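Local coordinates for uncharacterized NTF2-like protein (Cytophaga hutchinsonii ATCC 33406, PDB 3F14), which is of unknown function but adopts the NTF2-like fold of the SnoaL-like family, whose curved sheet and helices commonly enclose a ligand or substrate pocket, at residues Ala20-Phe25 against Asp47-Met52. Residues are numbered along the deposited sequence; the frame is centred on the assembly and turned at random.
Sequences AVYACF and DFCNKM
The hydroxyl of Tyr22 donates a hydrogen bond to the side-chain carbonyl of Asn50, with OH 2.7 Å from OD1. The bond is short but not directed at a lone pair: the donor stands well above the carbonyl plane, 63° out of it, and the amide is turned 80° from the tyrosine ring. OD1 itself lies at the edge of the phenol, close to the ring plane, 3.4 Å from CE2 of Tyr22. On the CE1 side of the same ring, Cys49 brings up its methylene, CB lying 3.7 Å from CE1 and 3.3 Å from OH. The end of the phenol is thus lodged between two consecutive residues of helix 42-57, a polar amide at one edge and an apolar carbon at the other. Tyr22 reaches them because its CG is anti to its own carbonyl carbon (chi1 -66°), which sends the ring from the loop toward the helix. Deeper in, the contact is looser and wholly apolar: SG of Cys49 approaches the edge of the Phe25 ring, 4.3 Å from CZ, while CA of Tyr22 sits 4.0 Å above the centre of one face of that ring. Tyr22 and Phe25 also touch Ile46, and Cys49 packs on Trp31 of strand 29-33 and on Phe18. With a phenylalanine in place of Tyr22, the ring edge could still meet CB of Cys49 through CE1, but OD1 of Asn50 would probably lose its phenolic donor and the exposed amide be freer to turn. Within the NTF2-like fold, the loop after helix 2-14 and the first residue of strand 25-26 thus meet helix 42-57 through one directional bond, which probably steadies the amide, and non-directional sulfur-aromatic packing inside.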
loop_
_atom_site.group_PDB
_atom_site.type_symbol
_atom_site.label_atom_id
_atom_site.label_comp_id
_atom_site.label_asym_id
_atom_site.label_seq_id
_atom_site.Cartn_x
_atom_site.Cartn_y
_atom_site.Cartn_z
ATOM N N ALA A 20 19.790 -10.824 -0.023
ATOM C CA ALA A 20 19.867 -11.001 -1.484
ATOM C C ALA A 20 19.881 -9.688 -2.244
ATOM O O ALA A 20 20.274 -9.669 -3.410
ATOM C CB ALA A 20 18.698 -11.899 -1.996
ATOM N N VAL A 21 19.467 -8.585 -1.616
ATOM C CA VAL A 21 19.364 -7.325 -2.358
ATOM C C VAL A 21 20.126 -6.155 -1.752
ATOM O O VAL A 21 20.052 -5.034 -2.273
ATOM C CB VAL A 21 17.871 -6.937 -2.633
ATOM C CG1 VAL A 21 17.213 -7.998 -3.499
ATOM C CG2 VAL A 21 17.104 -6.783 -1.349
ATOM N N TYR A 22 20.894 -6.381 -0.685
ATOM C CA TYR A 22 21.710 -5.278 -0.137
ATOM C C TYR A 22 22.602 -4.597 -1.188
ATOM O O TYR A 22 22.755 -3.366 -1.162
ATOM C CB TYR A 22 22.605 -5.772 0.995
ATOM C CG TYR A 22 21.899 -6.244 2.243
ATOM C CD1 TYR A 22 20.639 -5.797 2.576
ATOM C CD2 TYR A 22 22.555 -7.100 3.123
ATOM C CE1 TYR A 22 20.021 -6.265 3.721
ATOM C CE2 TYR A 22 21.947 -7.542 4.277
ATOM C CZ TYR A 22 20.671 -7.119 4.549
ATOM O OH TYR A 22 20.050 -7.554 5.680
ATOM N N ALA A 23 23.171 -5.390 -2.089
ATOM C CA ALA A 23 24.009 -4.856 -3.186
ATOM C C ALA A 23 23.220 -3.971 -4.171
ATOM O O ALA A 23 23.847 -3.263 -4.954
ATOM C CB ALA A 23 24.666 -5.985 -3.920
ATOM N N CYS A 24 21.875 -4.015 -4.149
ATOM C CA CYS A 24 21.035 -3.184 -4.980
ATOM C C CYS A 24 20.584 -1.913 -4.278
ATOM O O CYS A 24 19.875 -1.126 -4.882
ATOM C CB CYS A 24 19.764 -3.968 -5.354
ATOM S SG CYS A 24 20.141 -5.578 -6.089
ATOM N N PHE A 25 20.945 -1.710 -3.013
ATOM C CA PHE A 25 20.532 -0.505 -2.310
ATOM C C PHE A 25 21.244 0.701 -2.835
ATOM O O PHE A 25 22.480 0.687 -3.003
ATOM C CB PHE A 25 20.853 -0.586 -0.820
ATOM C CG PHE A 25 19.944 -1.514 0.017
ATOM C CD1 PHE A 25 18.985 -2.359 -0.547
ATOM C CD2 PHE A 25 20.113 -1.543 1.393
ATOM C CE1 PHE A 25 18.161 -3.166 0.290
ATOM C CE2 PHE A 25 19.328 -2.349 2.212
ATOM C CZ PHE A 25 18.353 -3.149 1.654
ATOM N N ASP A 47 21.914 -2.415 8.383
ATOM C CA ASP A 47 22.033 -2.819 9.794
ATOM C C ASP A 47 20.650 -3.116 10.358
ATOM O O ASP A 47 20.467 -4.068 11.128
ATOM C CB ASP A 47 22.732 -1.730 10.645
ATOM C CG ASP A 47 24.234 -1.638 10.411
ATOM O OD1 ASP A 47 24.869 -2.608 9.919
ATOM O OD2 ASP A 47 24.817 -0.599 10.845
ATOM N N PHE A 48 19.672 -2.308 9.988
ATOM C CA PHE A 48 18.294 -2.491 10.464
ATOM C C PHE A 48 17.710 -3.772 9.922
ATOM O O PHE A 48 17.129 -4.576 10.666
ATOM C CB PHE A 48 17.449 -1.299 10.017
ATOM C CG PHE A 48 16.051 -1.253 10.602
ATOM C CD1 PHE A 48 15.816 -0.593 11.798
ATOM C CD2 PHE A 48 15.018 -1.803 9.909
ATOM C CE1 PHE A 48 14.518 -0.532 12.299
ATOM C CE2 PHE A 48 13.746 -1.741 10.405
ATOM C CZ PHE A 48 13.515 -1.096 11.594
ATOM N N CYS A 49 17.895 -4.028 8.640
ATOM C CA CYS A 49 17.477 -5.286 8.052
ATOM C C CYS A 49 18.150 -6.449 8.729
ATOM O O CYS A 49 17.493 -7.500 8.949
ATOM C CB CYS A 49 17.804 -5.286 6.551
ATOM S SG CYS A 49 16.766 -4.223 5.550
ATOM N N ASN A 50 19.449 -6.397 8.987
ATOM C CA ASN A 50 20.140 -7.502 9.653
ATOM C C ASN A 50 19.600 -7.760 11.051
ATOM O O ASN A 50 19.567 -8.927 11.489
ATOM C CB ASN A 50 21.674 -7.301 9.650
ATOM C CG ASN A 50 22.300 -7.659 8.296
ATOM O OD1 ASN A 50 21.766 -8.487 7.566
ATOM N ND2 ASN A 50 23.454 -7.103 8.002
ATOM N N LYS A 51 19.281 -6.711 11.800
ATOM C CA LYS A 51 18.701 -6.879 13.142
ATOM C C LYS A 51 17.371 -7.640 13.047
ATOM O O LYS A 51 17.088 -8.531 13.868
ATOM C CB LYS A 51 18.544 -5.506 13.781
ATOM C CG LYS A 51 17.874 -5.417 15.128
ATOM C CD LYS A 51 18.067 -4.011 15.729
ATOM C CE LYS A 51 17.076 -3.694 16.838
ATOM N NZ LYS A 51 16.695 -4.909 17.636
HETATM N N MSE A 52 16.592 -7.346 11.997
HETATM C CA MSE A 52 15.222 -7.917 11.713
HETATM C C MSE A 52 15.226 -9.326 11.108
HETATM O O MSE A 52 14.241 -10.057 11.238
HETATM C CB MSE A 52 14.388 -6.981 10.766
HETATM C CG MSE A 52 12.841 -7.336 10.566
HETATM SE SE MSE A 52 11.863 -6.141 9.502
HETATM C CE MSE A 52 12.009 -4.609 10.618
#